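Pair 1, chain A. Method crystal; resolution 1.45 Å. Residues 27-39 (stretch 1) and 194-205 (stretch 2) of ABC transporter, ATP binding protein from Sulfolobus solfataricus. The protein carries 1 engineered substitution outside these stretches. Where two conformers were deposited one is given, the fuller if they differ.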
# COMPACT_ATOMS: atom_id res chain seq x y z
N ASN A 27 -4.61 0.97 17.12
CA ASN A 27 -4.07 -0.01 18.05
C ASN A 27 -3.63 -1.21 17.22
O ASN A 27 -4.48 -1.96 16.71
CB ASN A 27 -5.09 -0.45 19.10
CG ASN A 27 -5.66 0.70 19.91
OD1 ASN A 27 -4.94 1.64 20.26
ND2 ASN A 27 -6.94 0.59 20.28
N ILE A 28 -2.32 -1.37 17.02
CA ILE A 28 -1.77 -2.48 16.24
C ILE A 28 -1.38 -3.59 17.20
O ILE A 28 -0.66 -3.37 18.15
CB ILE A 28 -0.52 -2.00 15.45
CG1 ILE A 28 -0.93 -0.88 14.50
CG2 ILE A 28 0.10 -3.14 14.68
CD1 ILE A 28 0.24 -0.23 13.78
N GLU A 29 -1.90 -4.79 16.94
CA GLU A 29 -1.69 -5.90 17.85
C GLU A 29 -0.36 -6.60 17.65
O GLU A 29 0.29 -6.48 16.61
CB GLU A 29 -2.84 -6.90 17.68
CG GLU A 29 -4.19 -6.34 18.08
CD GLU A 29 -4.25 -5.86 19.53
OE1 GLU A 29 -3.59 -6.46 20.40
OE2 GLU A 29 -4.97 -4.86 19.81
N ASN A 30 0.06 -7.31 18.69
CA ASN A 30 1.28 -8.07 18.67
C ASN A 30 1.26 -9.06 17.51
O ASN A 30 0.34 -9.88 17.39
CB ASN A 30 1.40 -8.81 20.01
CG ASN A 30 2.65 -9.65 20.13
OD1 ASN A 30 3.36 -9.57 21.13
ND2 ASN A 30 2.91 -10.47 19.13
N GLY A 31 2.27 -8.96 16.65
CA GLY A 31 2.43 -9.88 15.54
C GLY A 31 1.57 -9.57 14.33
O GLY A 31 1.56 -10.33 13.35
N GLU A 32 0.84 -8.47 14.40
CA GLU A 32 -0.04 -8.09 13.29
C GLU A 32 0.75 -7.53 12.11
O GLU A 32 1.78 -6.91 12.28
CB GLU A 32 -1.09 -7.08 13.77
CG GLU A 32 -2.13 -6.73 12.71
CD GLU A 32 -3.28 -5.89 13.23
OE1 GLU A 32 -3.09 -5.13 14.20
OE2 GLU A 32 -4.40 -5.98 12.66
N ARG A 33 0.25 -7.81 10.90
CA ARG A 33 0.77 -7.26 9.66
C ARG A 33 -0.17 -6.12 9.28
O ARG A 33 -1.31 -6.36 8.83
CB ARG A 33 0.82 -8.33 8.57
CG ARG A 33 1.75 -9.50 8.91
CD ARG A 33 1.76 -10.62 7.88
NE ARG A 33 0.58 -10.59 7.01
CZ ARG A 33 0.40 -11.41 5.98
NH1 ARG A 33 1.30 -12.34 5.69
NH2 ARG A 33 -0.69 -11.30 5.23
N PHE A 34 0.28 -4.90 9.52
CA PHE A 34 -0.51 -3.71 9.29
C PHE A 34 0.08 -2.88 8.17
O PHE A 34 1.28 -2.69 8.09
CB PHE A 34 -0.58 -2.87 10.56
CG PHE A 34 -1.66 -1.84 10.55
CD1 PHE A 34 -2.93 -2.16 10.99
CD2 PHE A 34 -1.43 -0.56 10.11
CE1 PHE A 34 -3.93 -1.24 10.98
CE2 PHE A 34 -2.45 0.38 10.09
CZ PHE A 34 -3.69 0.03 10.53
N GLY A 35 -0.79 -2.39 7.31
CA GLY A 35 -0.34 -1.51 6.24
C GLY A 35 -0.98 -0.14 6.27
O GLY A 35 -2.06 0.06 6.84
N ILE A 36 -0.29 0.83 5.67
CA ILE A 36 -0.84 2.15 5.45
C ILE A 36 -0.74 2.49 3.96
O ILE A 36 0.33 2.34 3.34
CB ILE A 36 -0.08 3.23 6.29
CG1 ILE A 36 -0.20 2.98 7.80
CG2 ILE A 36 -0.59 4.59 5.95
CD1 ILE A 36 -1.52 3.40 8.38
N LEU A 37 -1.87 2.90 3.39
CA LEU A 37 -1.99 3.38 2.02
C LEU A 37 -2.40 4.85 2.05
O LEU A 37 -3.12 5.25 2.96
CB LEU A 37 -3.10 2.64 1.27
CG LEU A 37 -2.76 1.20 0.87
CD1 LEU A 37 -4.01 0.47 0.36
CD2 LEU A 37 -1.63 1.11 -0.15
N GLY A 38 -1.99 5.65 1.05
CA GLY A 38 -2.40 7.05 0.97
C GLY A 38 -1.74 7.85 -0.16
O GLY A 38 -0.73 7.40 -0.67
N PRO A 39 -2.30 9.00 -0.52
CA PRO A 39 -1.75 9.83 -1.60
C PRO A 39 -0.43 10.49 -1.25
O PRO A 39 0.29 10.88 -2.17
CB PRO A 39 -2.81 10.93 -1.80
CG PRO A 39 -4.01 10.47 -1.05
CD PRO A 39 -3.52 9.59 0.05
N LEU A 194 4.53 -6.10 12.08
CA LEU A 194 5.04 -5.57 10.83
C LEU A 194 4.18 -4.40 10.39
O LEU A 194 2.95 -4.48 10.43
CB LEU A 194 5.01 -6.66 9.76
CG LEU A 194 5.52 -6.23 8.39
CD1 LEU A 194 6.01 -7.40 7.58
CD2 LEU A 194 4.44 -5.47 7.65
N LEU A 195 4.82 -3.31 9.97
CA LEU A 195 4.11 -2.16 9.46
C LEU A 195 4.73 -1.83 8.11
O LEU A 195 5.95 -1.63 8.01
CB LEU A 195 4.23 -0.94 10.37
CG LEU A 195 3.63 0.38 9.88
CD1 LEU A 195 2.13 0.30 9.74
CD2 LEU A 195 4.01 1.54 10.81
N VAL A 196 3.90 -1.77 7.08
CA VAL A 196 4.38 -1.45 5.74
C VAL A 196 3.60 -0.26 5.23
O VAL A 196 2.37 -0.21 5.36
CB VAL A 196 4.24 -2.64 4.78
CG1 VAL A 196 2.80 -3.10 4.71
CG2 VAL A 196 4.74 -2.28 3.36
N VAL A 197 4.31 0.73 4.69
CA VAL A 197 3.65 1.86 4.06
C VAL A 197 4.09 1.87 2.60
O VAL A 197 5.26 1.62 2.28
CB VAL A 197 3.93 3.21 4.74
CG1 VAL A 197 3.68 3.12 6.23
CG2 VAL A 197 5.33 3.69 4.46
N SER A 198 3.15 2.17 1.70
CA SER A 198 3.45 2.15 0.28
C SER A 198 2.39 2.89 -0.51
O SER A 198 1.29 3.11 -0.00
CB SER A 198 3.48 0.70 -0.23
OG SER A 198 3.86 0.61 -1.59
N HIS A 199 2.78 3.30 -1.71
CA HIS A 199 1.91 3.92 -2.70
C HIS A 199 1.24 2.83 -3.53
O HIS A 199 0.19 3.06 -4.16
CB HIS A 199 2.75 4.81 -3.63
CG HIS A 199 3.62 4.03 -4.56
ND1 HIS A 199 4.72 3.32 -4.13
CD2 HIS A 199 3.54 3.82 -5.90
CE1 HIS A 199 5.29 2.72 -5.16
NE2 HIS A 199 4.59 3.01 -6.25
N ASP A 200 1.85 1.64 -3.51
CA ASP A 200 1.40 0.51 -4.31
C ASP A 200 0.50 -0.45 -3.55
O ASP A 200 0.94 -1.10 -2.62
CB ASP A 200 2.60 -0.27 -4.82
CG ASP A 200 2.23 -1.28 -5.88
OD1 ASP A 200 1.02 -1.46 -6.15
OD2 ASP A 200 3.09 -1.94 -6.50
N PRO A 201 -0.77 -0.55 -3.94
CA PRO A 201 -1.67 -1.48 -3.26
C PRO A 201 -1.20 -2.94 -3.35
O PRO A 201 -1.57 -3.77 -2.51
CB PRO A 201 -3.02 -1.29 -3.98
CG PRO A 201 -2.78 -0.36 -5.10
CD PRO A 201 -1.41 0.17 -5.05
N ALA A 202 -0.38 -3.28 -4.34
CA ALA A 202 0.09 -4.66 -4.45
C ALA A 202 0.92 -5.06 -3.22
O ALA A 202 0.92 -6.21 -2.79
CB ALA A 202 0.89 -4.86 -5.73
N ASP A 203 1.63 -4.09 -2.66
CA ASP A 203 2.43 -4.34 -1.47
C ASP A 203 1.49 -4.64 -0.29
O ASP A 203 1.73 -5.54 0.52
CB ASP A 203 3.31 -3.13 -1.17
CG ASP A 203 4.42 -2.95 -2.20
OD1 ASP A 203 4.98 -1.84 -2.30
OD2 ASP A 203 4.78 -3.87 -2.94
N ILE A 204 0.39 -3.90 -0.22
CA ILE A 204 -0.61 -4.08 0.83
C ILE A 204 -1.30 -5.44 0.72
O ILE A 204 -1.42 -6.18 1.69
CB ILE A 204 -1.68 -2.97 0.70
CG1 ILE A 204 -1.08 -1.61 1.01
CG2 ILE A 204 -2.90 -3.24 1.58
CD1 ILE A 204 -0.49 -1.54 2.34
N PHE A 205 -1.77 -5.78 -0.47
CA PHE A 205 -2.46 -7.06 -0.63
C PHE A 205 -1.56 -8.25 -0.34
O PHE A 205 -2.02 -9.28 0.16
CB PHE A 205 -3.07 -7.16 -2.02
CG PHE A 205 -4.41 -6.50 -2.12
CD1 PHE A 205 -4.52 -5.22 -2.62
CD2 PHE A 205 -5.55 -7.12 -1.64
CE1 PHE A 205 -5.76 -4.58 -2.69
CE2 PHE A 205 -6.77 -6.50 -1.70
CZ PHE A 205 -6.88 -5.22 -2.22
O HOH W 1 -0.55 4.35 -1.00

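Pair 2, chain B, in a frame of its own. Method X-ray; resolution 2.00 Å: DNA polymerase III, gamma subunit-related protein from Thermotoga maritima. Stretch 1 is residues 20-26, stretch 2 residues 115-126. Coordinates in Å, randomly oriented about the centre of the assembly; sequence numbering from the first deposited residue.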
# COMPACT_ATOMS: atom_id res chain seq x y z
N SER B 20 -7.32 3.88 22.08
CA SER B 20 -7.61 3.63 20.69
C SER B 20 -6.99 4.80 19.95
O SER B 20 -7.27 5.95 20.26
CB SER B 20 -9.11 3.52 20.46
OG SER B 20 -9.58 2.33 21.08
N ILE B 21 -6.10 4.50 19.00
CA ILE B 21 -5.39 5.51 18.23
C ILE B 21 -5.63 5.25 16.76
O ILE B 21 -5.79 4.10 16.34
CB ILE B 21 -3.85 5.43 18.51
CG1 ILE B 21 -3.56 5.63 20.00
CG2 ILE B 21 -3.09 6.47 17.67
CD1 ILE B 21 -2.10 5.39 20.41
N LEU B 22 -5.70 6.32 15.99
CA LEU B 22 -5.86 6.23 14.57
C LEU B 22 -4.66 6.94 14.01
O LEU B 22 -4.48 8.14 14.28
CB LEU B 22 -7.14 6.89 14.05
CG LEU B 22 -7.32 6.75 12.52
CD1 LEU B 22 -7.76 5.37 12.13
CD2 LEU B 22 -8.30 7.71 12.07
N ILE B 23 -3.84 6.20 13.26
CA ILE B 23 -2.66 6.76 12.60
C ILE B 23 -3.14 7.11 11.21
O ILE B 23 -3.53 6.23 10.43
CB ILE B 23 -1.47 5.81 12.64
CG1 ILE B 23 -1.05 5.66 14.11
CG2 ILE B 23 -0.31 6.37 11.80
CD1 ILE B 23 0.04 4.73 14.38
N ASN B 24 -3.06 8.41 10.89
CA ASN B 24 -3.55 8.97 9.64
C ASN B 24 -2.46 9.64 8.81
O ASN B 24 -1.65 10.42 9.33
CB ASN B 24 -4.64 9.98 10.04
CG ASN B 24 -5.40 10.57 8.86
OD1 ASN B 24 -5.80 11.72 8.94
ND2 ASN B 24 -5.62 9.80 7.78
N GLY B 25 -2.43 9.37 7.51
CA GLY B 25 -1.41 10.00 6.67
C GLY B 25 -1.69 9.84 5.20
O GLY B 25 -2.45 8.96 4.81
N GLU B 26 -1.10 10.71 4.38
CA GLU B 26 -1.29 10.67 2.93
C GLU B 26 -0.40 9.63 2.23
O GLU B 26 -0.76 9.18 1.14
CB GLU B 26 -1.08 12.06 2.30
N ILE B 115 -5.20 -0.07 20.87
CA ILE B 115 -5.77 -0.42 19.58
C ILE B 115 -5.21 0.61 18.62
O ILE B 115 -5.36 1.82 18.86
CB ILE B 115 -7.30 -0.42 19.56
CG1 ILE B 115 -7.84 -1.41 20.62
CG2 ILE B 115 -7.79 -0.78 18.16
CD1 ILE B 115 -9.38 -1.41 20.77
N VAL B 116 -4.52 0.14 17.57
CA VAL B 116 -3.89 1.01 16.59
C VAL B 116 -4.56 0.80 15.23
O VAL B 116 -4.27 -0.14 14.52
CB VAL B 116 -2.38 0.70 16.45
CG1 VAL B 116 -1.68 1.82 15.61
CG2 VAL B 116 -1.74 0.62 17.83
N LEU B 117 -5.46 1.70 14.89
CA LEU B 117 -6.14 1.68 13.63
C LEU B 117 -5.34 2.59 12.72
O LEU B 117 -4.62 3.47 13.20
CB LEU B 117 -7.54 2.29 13.78
CG LEU B 117 -8.51 1.73 14.83
CD1 LEU B 117 -9.84 2.44 14.72
CD2 LEU B 117 -8.72 0.31 14.64
N ASN B 118 -5.41 2.36 11.41
CA ASN B 118 -4.75 3.26 10.46
C ASN B 118 -5.57 3.43 9.20
O ASN B 118 -6.32 2.53 8.78
CB ASN B 118 -3.26 2.94 10.20
CG ASN B 118 -3.04 1.61 9.52
OD1 ASN B 118 -3.39 1.43 8.38
ND2 ASN B 118 -2.36 0.69 10.21
N THR B 119 -5.45 4.60 8.61
CA THR B 119 -6.19 4.96 7.40
C THR B 119 -5.59 6.23 6.83
O THR B 119 -4.83 6.93 7.50
CB THR B 119 -7.69 5.26 7.70
OG1 THR B 119 -8.42 5.44 6.48
CG2 THR B 119 -7.87 6.53 8.57
N ARG B 120 -5.94 6.51 5.60
CA ARG B 120 -5.48 7.71 4.90
C ARG B 120 -6.67 8.67 4.63
O ARG B 120 -6.49 9.73 4.06
CB ARG B 120 -4.91 7.26 3.56
CG ARG B 120 -3.75 6.22 3.64
CD ARG B 120 -3.47 5.66 2.28
NE ARG B 120 -3.18 6.74 1.33
CZ ARG B 120 -3.22 6.65 -0.01
NH1 ARG B 120 -3.57 5.51 -0.63
NH2 ARG B 120 -2.94 7.72 -0.74
N ARG B 121 -7.86 8.29 5.14
CA ARG B 121 -9.11 8.95 4.90
C ARG B 121 -9.90 9.18 6.21
O ARG B 121 -10.89 8.50 6.45
CB ARG B 121 -9.87 7.99 3.96
CG ARG B 121 -8.96 7.30 2.90
CD ARG B 121 -9.64 6.36 1.94
NE ARG B 121 -8.64 5.68 1.09
CZ ARG B 121 -8.90 4.75 0.17
NH1 ARG B 121 -10.15 4.33 -0.07
NH2 ARG B 121 -7.89 4.22 -0.53
N TRP B 122 -9.48 10.13 7.05
CA TRP B 122 -10.17 10.41 8.35
C TRP B 122 -11.71 10.58 8.27
O TRP B 122 -12.46 10.03 9.10
CB TRP B 122 -9.53 11.61 9.06
CG TRP B 122 -10.32 12.21 10.22
CD1 TRP B 122 -11.07 13.33 10.19
CD2 TRP B 122 -10.40 11.72 11.56
NE1 TRP B 122 -11.62 13.59 11.42
CE2 TRP B 122 -11.22 12.61 12.28
CE3 TRP B 122 -9.85 10.63 12.23
CZ2 TRP B 122 -11.52 12.43 13.64
CZ3 TRP B 122 -10.15 10.44 13.58
CH2 TRP B 122 -10.98 11.34 14.27
N HIS B 123 -12.18 11.29 7.25
CA HIS B 123 -13.62 11.55 7.07
C HIS B 123 -14.46 10.35 6.56
O HIS B 123 -15.69 10.40 6.63
CB HIS B 123 -13.81 12.85 6.28
CG HIS B 123 -13.13 14.03 6.93
ND1 HIS B 123 -11.92 14.52 6.49
CD2 HIS B 123 -13.44 14.74 8.04
CE1 HIS B 123 -11.54 15.52 7.27
NE2 HIS B 123 -12.45 15.67 8.22
N TYR B 124 -13.81 9.28 6.07
CA TYR B 124 -14.49 8.02 5.63
C TYR B 124 -15.02 7.20 6.82
O TYR B 124 -15.88 6.34 6.65
CB TYR B 124 -13.54 7.08 4.86
CG TYR B 124 -13.34 7.35 3.38
CD1 TYR B 124 -13.11 8.63 2.89
CD2 TYR B 124 -13.26 6.27 2.49
CE1 TYR B 124 -12.89 8.84 1.52
CE2 TYR B 124 -13.03 6.47 1.14
CZ TYR B 124 -12.84 7.75 0.66
OH TYR B 124 -12.61 7.94 -0.69
N LEU B 125 -14.46 7.43 8.00
CA LEU B 125 -14.86 6.73 9.21
C LEU B 125 -16.19 7.26 9.74
O LEU B 125 -16.52 8.44 9.56
CB LEU B 125 -13.77 6.85 10.29
CG LEU B 125 -12.46 6.05 10.13
CD1 LEU B 125 -11.89 5.96 8.71
CD2 LEU B 125 -11.42 6.62 11.10
N LEU B 126 -16.96 6.38 10.36
CA LEU B 126 -18.25 6.77 10.93
C LEU B 126 -17.94 7.66 12.12
O LEU B 126 -16.93 7.43 12.80
CB LEU B 126 -19.04 5.53 11.39
CG LEU B 126 -19.37 4.48 10.33

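Parallel strands fix the backbone and leave the side chains to fill whatever space remains, and these two pairs illustrate the principle well. In each, two neighbouring strands run in the same direction, inclined by 19° in pair 1 and 26° in pair 2, and the second strand leads into a short connection, followed by a helix in pair 1 and a 3-10 segment in pair 2, that brings later residues back over one face of the sheet. Fourteen central residues superpose with an RMSD of 0.6 Å.

The hydrogen-bond ladder is shared. In pair 1, A:Phe34 N donates to A:Leu194 O (2.9 Å), A:Val196 N to A:Phe34 O (3.0 Å), and A:Ile36 N to A:Val196 O (2.9 Å). The matched bonds in pair 2 run from B:Ile21 N to B:Ile115 O, from B:Leu117 N to B:Ile21 O and from B:Ile23 N to B:Leu117 O, each 2.8 Å.

On the face bearing A:Phe34, A:Ile36, A:Leu195 and A:Val197, pair 2 uses smaller residues at two positions: B:Ile21 for A:Phe34 and B:Val116 for A:Leu195, with side-chain centres 1.5 Å and 0.9 Å apart. A:Ile36 is matched by the identical B:Ile23 (centres 0.9 Å apart). A:Leu195 CD1 lies at the edge of the A:Phe34 ring, 3.7 Å from its CD2, and 4.0 Å from A:Ile36 CG1; in pair 2, B:Ile23 CD1 reaches B:Val116 CG1 at 3.6 Å. A:Val197 gives way to B:Asn118, whose amide is hydrogen-bonded elsewhere in the structure.

The other face shows the sharper exchange. A:Gly35 leaves room for the helix that follows the second strand: A:Ile204 CD1 sits 3.9 Å from A:Gly35 CA, and a CB there would clash with it at 2.6 Å. Its counterpart, B:Leu22, fills the space from the first strand instead. B:Leu22 CD2 meets B:Trp122 CE3 at 3.3 Å, at the edge of the indole, and B:Leu125 CD2 at 3.4 Å, while its CD1 lies 3.5 Å from B:Leu117 CB. A:Val196, paired with A:Gly35, matches B:Leu117; A:Leu194 and its match B:Ile115 are both buried apolar residues on this face, their CA atoms 1.0 Å apart after superposition.

One step further on, A:Leu37 and B:Asn24 have side-chain centres 1.0 Å apart but use different chemistry. In the conformer given, A:Leu37 CD2 comes to 3.0 Å from A:Ile204 CG1, shorter than a comfortable van der Waals contact, whereas B:Asn24 ND2 donates to B:Thr119 O (3.0 Å). The matched carbonyl in pair 1, A:Ser198 O, instead receives a hydrogen bond from a water at 2.4 Å, and that water accepts from A:Gly38 N at 2.8 Å. B:Gly25 N, at the equivalent position, reaches B:Thr119 O directly through a weak 3.4 Å bond. A shared strand frame thus accommodates apolar packing, a side-chain amide or a water bridge.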